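Local coordinates for TssK (Serratia sp. FS14, PDB 5Y0E), which is a structural component of the type VI secretion system baseplate, where TssK trimers probably link the baseplate to the membrane complex, at the interface of chains A and B. Coordinates in Å, arbitrary orientation; residue numbers count along the deposited sequence, not the author numbering. Chains: chain A/B, TssK.

The interface of chains A and B. Residues chain A 134-136; chain B 21, 105, 110-112.
A:Leu134 of one TssK subunit lodges between helix 17-37 and the loop leading into strand 112-113 of the next; B:Gln21 on the helix, and B:Asp111 and B:Val112 where the loop enters the strand, bind its backbone. The deposited assembly holds three copies, in keeping with the trimer known for TssK, and this patch forms part of the subunit contact. The side chain of B:Gln21 runs out from the helix, extended beyond CG (chi2 -175°), and its amide oxygen OE1 accepts a hydrogen bond from A:Leu134 N at 2.8 Å, with the donor tilted modestly from the carbonyl plane. At the other end of the same residue, A:Leu134 O takes two backbone N-H groups of chain B. B:Asp111 N approaches in the carbonyl plane at 2.8 Å, whereas B:Val112 N lies above that plane at 3.0 Å but gives the straighter bond, 171° at the hydrogen. Both peptide groups flanking the A:Leu134 alpha-carbon are thus held by chain B, the N-H of one by the helix side chain and the carbonyl of the other by the loop and strand backbone. A:Asn135 pairs with B:Val112 in a short parallel beta bridge, to which A:Ala136 N adds a weak bond to B:Val112 O.

The leucine side chain turns towards chain B, its CG beside the backbone N (chi1 -75°). It passes B:Gln21 in the opposite direction, A:Leu134 CB lying 3.8 Å from the amide carbon B:Gln21 CD. A:Leu134 CD2 packs against B:Asp111 CB at 3.9 Å, where the two side chains run side by side. B:Tyr105 crosses the leucine at roughly a right angle and presents its phenol end to the methyl groups, its hydroxyl OH standing 3.3 Å from A:Leu134 CD2.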
# COMPACT_ATOMS: atom_id res chain seq x y z
N LEU A 134 -31.08 32.09 -5.15
CA LEU A 134 -29.74 32.15 -4.58
C LEU A 134 -29.12 33.54 -4.65
O LEU A 134 -28.18 33.82 -3.91
CB LEU A 134 -28.82 31.15 -5.29
CG LEU A 134 -29.02 29.68 -4.94
CD1 LEU A 134 -28.03 28.82 -5.70
CD2 LEU A 134 -28.89 29.46 -3.44
N ASN A 135 -29.64 34.41 -5.51
CA ASN A 135 -29.20 35.79 -5.63
C ASN A 135 -29.87 36.66 -4.58
O ASN A 135 -30.86 36.28 -3.95
CB ASN A 135 -29.54 36.32 -7.02
CG ASN A 135 -29.07 35.41 -8.11
OD1 ASN A 135 -28.06 34.74 -7.95
ND2 ASN A 135 -29.78 35.38 -9.22
N ALA A 136 -29.35 37.87 -4.42
CA ALA A 136 -30.02 38.91 -3.64
C ALA A 136 -30.90 39.82 -4.50
O ALA A 136 -31.62 40.65 -3.95
CB ALA A 136 -29.00 39.74 -2.87
N GLN B 21 -30.38 27.34 -11.18
CA GLN B 21 -29.60 27.38 -9.95
C GLN B 21 -29.59 26.00 -9.29
O GLN B 21 -28.53 25.46 -8.95
CB GLN B 21 -30.15 28.44 -9.00
CG GLN B 21 -30.24 29.87 -9.57
CD GLN B 21 -30.68 30.94 -8.55
OE1 GLN B 21 -31.20 30.63 -7.48
NE2 GLN B 21 -30.47 32.20 -8.89
N TYR B 105 -21.39 26.56 1.62
CA TYR B 105 -22.69 26.80 1.01
C TYR B 105 -23.79 26.63 2.03
O TYR B 105 -23.72 25.78 2.92
CB TYR B 105 -22.94 25.85 -0.14
CG TYR B 105 -24.31 26.02 -0.77
CD1 TYR B 105 -24.52 26.93 -1.79
CD2 TYR B 105 -25.39 25.26 -0.34
CE1 TYR B 105 -25.75 27.08 -2.36
CE2 TYR B 105 -26.62 25.41 -0.90
CZ TYR B 105 -26.79 26.32 -1.91
OH TYR B 105 -28.03 26.47 -2.48
N GLU B 110 -28.07 33.87 1.22
CA GLU B 110 -27.80 34.18 -0.17
C GLU B 110 -26.47 33.67 -0.60
O GLU B 110 -25.51 33.76 0.12
CB GLU B 110 -27.87 35.67 -0.41
CG GLU B 110 -27.23 36.48 0.69
CD GLU B 110 -28.24 37.12 1.61
OE1 GLU B 110 -28.88 38.10 1.18
OE2 GLU B 110 -28.41 36.64 2.75
N ASP B 111 -26.43 33.19 -1.83
CA ASP B 111 -25.22 32.63 -2.38
C ASP B 111 -24.47 33.58 -3.24
O ASP B 111 -23.27 33.60 -3.21
CB ASP B 111 -25.57 31.42 -3.23
CG ASP B 111 -24.44 30.47 -3.33
OD1 ASP B 111 -23.78 30.29 -2.32
OD2 ASP B 111 -24.19 29.93 -4.40
N VAL B 112 -25.18 34.35 -4.03
CA VAL B 112 -24.56 35.30 -4.92
C VAL B 112 -24.90 36.72 -4.58
O VAL B 112 -26.02 37.04 -4.32
CB VAL B 112 -25.04 35.06 -6.33
CG1 VAL B 112 -24.35 36.03 -7.26
CG2 VAL B 112 -24.78 33.64 -6.73